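PDB 3UAM: chitin binding domain from Burkholderia pseudomallei, which probably binds chitin and may cleave such polysaccharides oxidatively as a lytic polysaccharide mono-oxygenase. Local coordinates for residues A[28-33]-A[92-97]; A[33-36]-A[41-44]; A[195-200]-A[206-211]. All blocks are in the same frame, centred on the assembly; numbering follows the deposited sequence.

Contact 1: residues A[28-33]-A[92-97]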
loop_
_atom_site.group_PDB
_atom_site.type_symbol
_atom_site.label_atom_id
_atom_site.label_comp_id
_atom_site.label_asym_id
_atom_site.label_seq_id
_atom_site.Cartn_x
_atom_site.Cartn_y
_atom_site.Cartn_z
ATOM N N GLU A 28 0.638 10.007 7.740
ATOM C CA GLU A 28 1.566 9.018 8.221
ATOM C C GLU A 28 0.894 7.644 8.144
ATOM O O GLU A 28 -0.222 7.449 8.652
ATOM C CB GLU A 28 1.989 9.304 9.664
ATOM C CG GLU A 28 2.874 10.535 9.845
ATOM C CD GLU A 28 2.105 11.854 9.967
ATOM O OE1 GLU A 28 0.900 11.940 9.641
ATOM O OE2 GLU A 28 2.731 12.833 10.415
ATOM N N SER A 29 1.592 6.699 7.531
ATOM C CA SER A 29 1.103 5.349 7.467
ATOM C C SER A 29 1.232 4.724 8.863
ATOM O O SER A 29 1.919 5.260 9.739
ATOM C CB SER A 29 1.881 4.548 6.427
ATOM O OG SER A 29 3.170 4.225 6.896
ATOM N N ARG A 30 0.552 3.601 9.054
ATOM C CA ARG A 30 0.638 2.870 10.298
ATOM C C ARG A 30 2.095 2.576 10.646
ATOM O O ARG A 30 2.501 2.741 11.799
ATOM C CB ARG A 30 -0.164 1.579 10.195
ATOM C CG ARG A 30 -0.164 0.741 11.454
ATOM C CD ARG A 30 -0.868 -0.570 11.234
ATOM N NE ARG A 30 -2.302 -0.416 10.961
ATOM C CZ ARG A 30 -3.143 -1.450 10.778
ATOM N NH1 ARG A 30 -2.708 -2.688 10.889
ATOM N NH2 ARG A 30 -4.437 -1.252 10.524
ATOM N N ALA A 31 2.870 2.157 9.648
ATOM C CA ALA A 31 4.269 1.783 9.884
ATOM C C ALA A 31 5.100 3.015 10.251
ATOM O O ALA A 31 5.953 2.936 11.141
ATOM C CB ALA A 31 4.866 1.073 8.688
ATOM N N VAL A 32 4.850 4.138 9.576
ATOM C CA VAL A 32 5.546 5.409 9.898
ATOM C C VAL A 32 5.279 5.816 11.353
ATOM O O VAL A 32 6.197 6.228 12.075
ATOM C CB VAL A 32 5.155 6.542 8.932
ATOM C CG1 VAL A 32 5.576 7.916 9.466
ATOM C CG2 VAL A 32 5.777 6.274 7.568
ATOM N N TYR A 33 4.032 5.683 11.793
ATOM C CA TYR A 33 3.717 6.000 13.178
ATOM C C TYR A 33 4.453 5.048 14.129
ATOM O O TYR A 33 4.883 5.466 15.195
ATOM C CB TYR A 33 2.224 5.899 13.447
ATOM C CG TYR A 33 1.387 7.129 13.231
ATOM C CD1 TYR A 33 1.840 8.409 13.538
ATOM C CD2 TYR A 33 0.085 6.991 12.789
ATOM C CE1 TYR A 33 1.011 9.515 13.371
ATOM C CE2 TYR A 33 -0.731 8.073 12.608
ATOM C CZ TYR A 33 -0.273 9.323 12.900
ATOM O OH TYR A 33 -1.153 10.349 12.735
ATOM N N ALA A 92 6.034 -7.659 12.076
ATOM C CA ALA A 92 4.843 -8.440 12.463
ATOM C C ALA A 92 3.853 -7.685 13.340
ATOM O O ALA A 92 2.660 -7.984 13.299
ATOM C CB ALA A 92 5.247 -9.743 13.155
ATOM N N GLN A 93 4.341 -6.734 14.143
ATOM C CA GLN A 93 3.488 -5.834 14.940
ATOM C C GLN A 93 2.341 -5.245 14.125
ATOM O O GLN A 93 1.232 -5.051 14.626
ATOM C CB GLN A 93 4.308 -4.642 15.479
ATOM C CG GLN A 93 5.211 -4.944 16.652
ATOM C CD GLN A 93 6.230 -3.827 16.945
ATOM O OE1 GLN A 93 6.069 -3.070 17.890
ATOM N NE2 GLN A 93 7.276 -3.723 16.117
ATOM N N LEU A 94 2.627 -4.943 12.862
ATOM C CA LEU A 94 1.675 -4.259 12.000
ATOM C C LEU A 94 0.367 -5.002 11.787
ATOM O O LEU A 94 -0.640 -4.369 11.534
ATOM C CB LEU A 94 2.317 -3.940 10.646
ATOM C CG LEU A 94 3.401 -2.853 10.714
ATOM C CD1 LEU A 94 4.325 -2.998 9.512
ATOM C CD2 LEU A 94 2.808 -1.439 10.778
ATOM N N ASN A 95 0.400 -6.324 11.896
ATOM C CA ASN A 95 -0.764 -7.174 11.637
ATOM C C ASN A 95 -1.727 -7.375 12.792
ATOM O O ASN A 95 -2.768 -8.030 12.629
ATOM C CB ASN A 95 -0.275 -8.549 11.161
ATOM C CG ASN A 95 0.497 -8.457 9.861
ATOM O OD1 ASN A 95 0.092 -7.721 8.947
ATOM N ND2 ASN A 95 1.615 -9.173 9.771
ATOM N N GLU A 96 -1.387 -6.834 13.957
ATOM C CA GLU A 96 -2.285 -6.923 15.075
ATOM C C GLU A 96 -3.609 -6.219 14.756
ATOM O O GLU A 96 -3.638 -5.191 14.111
ATOM C CB GLU A 96 -1.653 -6.335 16.338
ATOM C CG GLU A 96 -0.455 -7.124 16.827
ATOM C CD GLU A 96 -0.795 -8.539 17.277
ATOM O OE1 GLU A 96 -1.949 -8.820 17.692
ATOM O OE2 GLU A 96 0.129 -9.373 17.238
ATOM N N PRO A 97 -4.715 -6.784 15.235
ATOM C CA PRO A 97 -6.000 -6.146 15.051
ATOM C C PRO A 97 -6.108 -4.918 15.917
ATOM O O PRO A 97 -5.416 -4.823 16.949
ATOM C CB PRO A 97 -6.988 -7.211 15.540
ATOM C CG PRO A 97 -6.237 -7.933 16.598
ATOM C CD PRO A 97 -4.798 -7.947 16.137
HETATM O O HOH W 1 -4.652 -4.558 11.593
#
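The Arg30 and Leu94 side chains run antiparallel past one another, and each uses a different part of itself for the contact. The arginine leaves its helix with CG anti to the backbone N (chi1 -179°), stays extended through chi2 and bends at chi3 (-66°), which carries the guanidinium to the carbonyl end of the 3-10 segment 92-95. There NH1 donates to Leu94 O at 2.7 Å. The carbonyl oxygen lies in the guanidinium plane and is met almost end-on, but the N-H...O angle of 138° leaves the bond well short of straight. A water accepts from the same Arg30 NH1 at 2.8 Å and donates to Glu96 O, so that one nitrogen reaches, directly and through water, two carbonyls two residues apart.

Nearer the helix, the leucine packs by its CD2 branch. CD2 lies 3.6 Å from Ala31 CA and 3.7 Å from Arg30 CG, touching the backbone of the helix as well as the arginine's aliphatic stem, while Ala31 CB approaches the same methyl at 3.9 Å. Elsewhere Arg30 NH2 forms a salt bridge with Asp212, and Trp103 makes a cation-pi contact with this arginine.

Ser29 begins the helix: its OG accepts from Val32 N at 3.2 Å. The whole is an N-capped helix whose first-turn arginine ties the long loop region between strand 49-51 and helix 98-101 to helix 30-36 and, through Asp212, to strand 205-215 of the LPMO-like fold.

Contact 2: residues A[33-36]-A[41-44]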
loop_
_atom_site.group_PDB
_atom_site.type_symbol
_atom_site.label_atom_id
_atom_site.label_comp_id
_atom_site.label_asym_id
_atom_site.label_seq_id
_atom_site.Cartn_x
_atom_site.Cartn_y
_atom_site.Cartn_z
ATOM N N TYR A 33 4.032 5.683 11.793
ATOM C CA TYR A 33 3.717 6.000 13.178
ATOM C C TYR A 33 4.453 5.048 14.129
ATOM O O TYR A 33 4.883 5.466 15.195
ATOM C CB TYR A 33 2.224 5.899 13.447
ATOM C CG TYR A 33 1.387 7.129 13.231
ATOM C CD1 TYR A 33 1.840 8.409 13.538
ATOM C CD2 TYR A 33 0.085 6.991 12.789
ATOM C CE1 TYR A 33 1.011 9.515 13.371
ATOM C CE2 TYR A 33 -0.731 8.073 12.608
ATOM C CZ TYR A 33 -0.273 9.323 12.900
ATOM O OH TYR A 33 -1.153 10.349 12.735
ATOM N N LEU A 34 4.596 3.773 13.766
ATOM C CA LEU A 34 5.384 2.869 14.610
ATOM C C LEU A 34 6.854 3.286 14.647
ATOM O O LEU A 34 7.486 3.275 15.713
ATOM C CB LEU A 34 5.229 1.413 14.177
ATOM C CG LEU A 34 3.872 0.777 14.510
ATOM C CD1 LEU A 34 3.936 -0.733 14.280
ATOM C CD2 LEU A 34 3.421 1.080 15.930
ATOM N N TYR A 35 7.390 3.678 13.493
ATOM C CA TYR A 35 8.745 4.248 13.428
ATOM C C TYR A 35 8.876 5.456 14.371
ATOM O O TYR A 35 9.818 5.538 15.139
ATOM C CB TYR A 35 9.136 4.598 11.976
ATOM C CG TYR A 35 10.408 5.392 11.839
ATOM C CD1 TYR A 35 11.652 4.784 11.960
ATOM C CD2 TYR A 35 10.371 6.764 11.587
ATOM C CE1 TYR A 35 12.819 5.515 11.852
ATOM C CE2 TYR A 35 11.539 7.506 11.483
ATOM C CZ TYR A 35 12.755 6.867 11.613
ATOM O OH TYR A 35 13.917 7.570 11.505
ATOM N N GLU A 36 7.902 6.354 14.371
ATOM C CA GLU A 36 8.017 7.575 15.209
ATOM C C GLU A 36 7.939 7.247 16.706
ATOM O O GLU A 36 8.488 7.954 17.523
ATOM C CB GLU A 36 6.984 8.632 14.802
ATOM C CG GLU A 36 7.397 9.383 13.540
ATOM C CD GLU A 36 6.280 10.193 12.887
ATOM O OE1 GLU A 36 6.566 10.805 11.819
ATOM O OE2 GLU A 36 5.127 10.227 13.408
ATOM N N ASP A 41 12.407 0.145 12.815
ATOM C CA ASP A 41 13.489 0.985 12.301
ATOM C C ASP A 41 13.160 1.489 10.892
ATOM O O ASP A 41 12.156 1.117 10.319
ATOM C CB ASP A 41 14.857 0.297 12.388
ATOM C CG ASP A 41 14.933 -0.971 11.595
ATOM O OD1 ASP A 41 14.427 -1.008 10.461
ATOM O OD2 ASP A 41 15.540 -1.934 12.105
ATOM N N PHE A 42 14.005 2.356 10.352
ATOM C CA PHE A 42 13.736 2.988 9.067
ATOM C C PHE A 42 13.641 1.979 7.915
ATOM O O PHE A 42 12.740 2.085 7.086
ATOM C CB PHE A 42 14.823 4.042 8.770
ATOM C CG PHE A 42 14.517 4.927 7.596
ATOM C CD1 PHE A 42 13.572 5.932 7.711
ATOM C CD2 PHE A 42 15.186 4.769 6.386
ATOM C CE1 PHE A 42 13.290 6.775 6.645
ATOM C CE2 PHE A 42 14.911 5.600 5.313
ATOM C CZ PHE A 42 13.969 6.613 5.449
ATOM N N GLY A 43 14.570 1.014 7.850
ATOM C CA GLY A 43 14.509 -0.021 6.811
ATOM C C GLY A 43 13.166 -0.744 6.829
ATOM O O GLY A 43 12.477 -0.876 5.809
ATOM N N GLN A 44 12.783 -1.191 8.016
ATOM C CA GLN A 44 11.541 -1.932 8.217
ATOM C C GLN A 44 10.291 -1.203 7.705
ATOM O O GLN A 44 9.459 -1.812 7.034
ATOM C CB GLN A 44 11.385 -2.263 9.709
ATOM C CG GLN A 44 12.365 -3.332 10.205
ATOM C CD GLN A 44 12.250 -3.589 11.699
ATOM O OE1 GLN A 44 11.869 -2.705 12.461
ATOM N NE2 GLN A 44 12.563 -4.803 12.123
#
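The Tyr35 ring carries this surface contact, meeting both the Phe42 ring and the peptide before it. The aromatic pair is T-shaped: the edge of Phe42 is turned toward the face of Tyr35, with centroids 5.8 Å apart and planes at 66°. Phe42 CD1 is the atom over the tyrosine ring, 4.1 Å from Tyr35 CZ. CG of Tyr35 stands anti to the backbone N (chi1 170°), which swings the ring off helix 30-36 toward the start of helix 42-45.

Van der Waals contacts with the backbone add to the ring pair. Tyr35 CE1 lies 3.7 Å from Phe42 N and 4.0 Å from Phe42 CB, and Tyr35 CD1 comes to 3.8 Å from Asp41 C, so the ring rests against the peptide that leads into the second helix.

Within 41-44, side-chain hydrogen bonds cap the helix start. Asp41 and Gln44 form a capping box: Gln44 N donates to Asp41 OD1 at 3.0 Å, and Asp41 N donates in return to Gln44 OE1 at 2.9 Å. The amide nitrogen of Gln44 bonds weakly to Asp89.

Between the two segments the contact is apolar and aromatic, so dispersion, with some ring electrostatics, probably dominates, while reciprocal capping bonds hold in shape the turn on which the tyrosine ring lies.

Contact 3: residues A[195-200]-A[206-211]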
loop_
_atom_site.group_PDB
_atom_site.type_symbol
_atom_site.label_atom_id
_atom_site.label_comp_id
_atom_site.label_asym_id
_atom_site.label_seq_id
_atom_site.Cartn_x
_atom_site.Cartn_y
_atom_site.Cartn_z
ATOM N N LEU A 195 -5.618 1.320 2.175
ATOM C CA LEU A 195 -4.434 0.563 1.840
ATOM C C LEU A 195 -3.827 1.157 0.578
ATOM O O LEU A 195 -4.446 1.148 -0.493
ATOM C CB LEU A 195 -4.780 -0.906 1.617
ATOM C CG LEU A 195 -3.654 -1.790 1.067
ATOM C CD1 LEU A 195 -2.517 -1.832 2.081
ATOM C CD2 LEU A 195 -4.202 -3.175 0.736
ATOM N N ALA A 196 -2.619 1.682 0.715
ATOM C CA ALA A 196 -1.902 2.266 -0.417
ATOM C C ALA A 196 -0.853 1.255 -0.861
ATOM O O ALA A 196 -0.062 0.778 -0.008
ATOM C CB ALA A 196 -1.254 3.585 0.007
ATOM N N VAL A 197 -0.832 0.935 -2.166
ATOM C CA VAL A 197 0.032 -0.112 -2.715
ATOM C C VAL A 197 0.808 0.381 -3.938
ATOM O O VAL A 197 0.213 0.888 -4.893
ATOM C CB VAL A 197 -0.770 -1.367 -3.117
ATOM C CG1 VAL A 197 0.163 -2.518 -3.527
ATOM C CG2 VAL A 197 -1.699 -1.798 -1.979
ATOM N N TRP A 198 2.119 0.173 -3.919
ATOM C CA TRP A 198 3.040 0.593 -4.971
ATOM C C TRP A 198 3.583 -0.610 -5.712
ATOM O O TRP A 198 4.371 -1.343 -5.146
ATOM C CB TRP A 198 4.161 1.372 -4.309
ATOM C CG TRP A 198 5.313 1.767 -5.206
ATOM C CD1 TRP A 198 5.260 2.232 -6.504
ATOM C CD2 TRP A 198 6.722 1.775 -4.859
ATOM N NE1 TRP A 198 6.507 2.504 -6.978
ATOM C CE2 TRP A 198 7.429 2.270 -6.034
ATOM C CE3 TRP A 198 7.442 1.496 -3.712
ATOM C CZ2 TRP A 198 8.790 2.390 -6.065
ATOM C CZ3 TRP A 198 8.822 1.634 -3.753
ATOM C CH2 TRP A 198 9.478 2.078 -4.913
ATOM N N ASP A 199 3.171 -0.804 -6.975
ATOM C CA ASP A 199 3.513 -1.994 -7.797
ATOM C C ASP A 199 4.778 -1.750 -8.628
ATOM O O ASP A 199 4.857 -0.776 -9.412
ATOM C CB ASP A 199 2.429 -2.327 -8.827
ATOM C CG ASP A 199 1.195 -2.993 -8.251
ATOM O OD1 ASP A 199 1.033 -3.102 -7.010
ATOM O OD2 ASP A 199 0.369 -3.412 -9.097
ATOM N N VAL A 200 5.727 -2.668 -8.512
ATOM C CA VAL A 200 6.989 -2.589 -9.212
ATOM C C VAL A 200 6.886 -3.373 -10.525
ATOM O O VAL A 200 6.506 -4.561 -10.535
ATOM C CB VAL A 200 8.136 -3.151 -8.348
ATOM C CG1 VAL A 200 9.468 -3.126 -9.106
ATOM C CG2 VAL A 200 8.229 -2.383 -7.032
ATOM N N ALA A 206 5.220 -5.629 -4.646
ATOM C CA ALA A 206 4.634 -4.329 -4.360
ATOM C C ALA A 206 4.940 -3.956 -2.912
ATOM O O ALA A 206 5.217 -4.818 -2.087
ATOM C CB ALA A 206 3.131 -4.362 -4.562
ATOM N N PHE A 207 4.890 -2.663 -2.622
ATOM C CA PHE A 207 5.045 -2.175 -1.263
ATOM C C PHE A 207 3.662 -1.799 -0.727
ATOM O O PHE A 207 2.877 -1.127 -1.396
ATOM C CB PHE A 207 5.994 -0.978 -1.222
ATOM C CG PHE A 207 7.427 -1.331 -1.582
ATOM C CD1 PHE A 207 7.756 -1.772 -2.848
ATOM C CD2 PHE A 207 8.447 -1.256 -0.623
ATOM C CE1 PHE A 207 9.071 -2.138 -3.168
ATOM C CE2 PHE A 207 9.746 -1.600 -0.939
ATOM C CZ PHE A 207 10.064 -2.047 -2.215
ATOM N N TYR A 208 3.398 -2.230 0.499
ATOM C CA TYR A 208 2.087 -2.144 1.135
ATOM C C TYR A 208 2.116 -1.158 2.297
ATOM O O TYR A 208 2.846 -1.352 3.264
ATOM C CB TYR A 208 1.679 -3.549 1.616
ATOM C CG TYR A 208 1.289 -4.457 0.489
ATOM C CD1 TYR A 208 2.248 -5.157 -0.234
ATOM C CD2 TYR A 208 -0.046 -4.657 0.161
ATOM C CE1 TYR A 208 1.885 -5.999 -1.284
ATOM C CE2 TYR A 208 -0.419 -5.489 -0.882
ATOM C CZ TYR A 208 0.540 -6.148 -1.611
ATOM O OH TYR A 208 0.166 -7.006 -2.641
ATOM N N GLN A 209 1.276 -0.124 2.202
ATOM C CA GLN A 209 1.203 0.938 3.199
ATOM C C GLN A 209 -0.240 1.198 3.632
ATOM O O GLN A 209 -0.993 1.962 3.010
ATOM C CB GLN A 209 1.855 2.218 2.688
ATOM C CG GLN A 209 3.359 2.077 2.502
ATOM C CD GLN A 209 4.130 2.309 3.779
ATOM O OE1 GLN A 209 3.961 3.334 4.431
ATOM N NE2 GLN A 209 5.008 1.359 4.131
ATOM N N VAL A 210 -0.588 0.542 4.728
ATOM C CA VAL A 210 -1.846 0.760 5.421
ATOM C C VAL A 210 -1.862 2.106 6.153
ATOM O O VAL A 210 -0.895 2.494 6.783
ATOM C CB VAL A 210 -2.129 -0.434 6.377
ATOM C CG1 VAL A 210 -3.122 -0.067 7.460
ATOM C CG2 VAL A 210 -2.655 -1.599 5.557
ATOM N N ILE A 211 -2.978 2.826 6.008
ATOM C CA ILE A 211 -3.191 4.128 6.613
ATOM C C ILE A 211 -4.507 4.048 7.353
ATOM O O ILE A 211 -5.536 3.641 6.770
ATOM C CB ILE A 211 -3.329 5.259 5.569
ATOM C CG1 ILE A 211 -2.114 5.284 4.651
ATOM C CG2 ILE A 211 -3.479 6.600 6.272
ATOM C CD1 ILE A 211 -2.312 6.086 3.385
#
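Four backbone hydrogen bonds join Ala196 and Trp198 to Gln209 and Phe207, each residue of these two pairs both giving and accepting. Ala196 O takes Gln209 N at 2.7 Å, and Ala196 N reaches Gln209 O at 2.8 Å. In the other pair Trp198 N meets Phe207 O at 2.9 Å, and Phe207 N returns the bond to Trp198 O. Two CA-H...O contacts supplement them: Val197 CA lies 3.3 Å from Phe207 O, and Ala206 CA approaches Trp198 O.

The backbone groups of Leu195, Val197 and Asp199 hydrogen-bond to strand 126-133, at Trp132, at Thr130, and at Arg127 and Arg128 respectively; those of Ala206 bond to Gly50. The segments form the antiparallel hairpin of strands 190-200 and 205-215, at the centre of the immunoglobulin-like beta-sandwich characteristic of LPMOs.

Polar side-chain ends find their partners outside the hairpin. Trp198 NE1 bonds to Thr126 OG1, and Tyr208 OH to Gly51 O. Asp199 OD2 forms a salt bridge with Arg128 and also bonds to a glycerol. Gln209 OE1 is shared by Ser29 OG and Val24 N, while its NE2 makes a weak bond to Val45 O.

Between these groups the packing is apolar. The six-membered ring of Trp198 and the Phe207 ring extend in the same direction, planes at 38°, neither stacked nor edge-to-face, with Trp198 CE3 3.4 Å from Phe207 CD1. On the face shared by Leu195, Val197, Tyr208 and Val210, Val197 CG1 sits over the Tyr208 ring in a CH-pi contact, 4.2 Å from its centroid, and Leu195 CD1 presses tightly on Val210 CG2 at 3.5 Å.

Contacts 1 and 2 share helix 30-36 and its residue Tyr33, their centres 9 Å apart. Leu34, on the same helix, touches contact 1: its CD1 lies 3.7 Å from Leu94 CD2, extending the apolar patch there along the helix. Contact 3 sits deeper, about 2 Å from the centre of the chain and 13 Å between centres from contact 1. Besides the bond of Ser29 to Gln209, a backbone hydrogen bond joins these two, from Arg30 N to Val210 O (2.9 Å), so the start of the helix is fixed on the hairpin. Contact 2 does not touch contact 3; their nearest atoms are about 6 Å apart. The bound glycerol, probably from crystallisation, lies by Asp199 of contact 3.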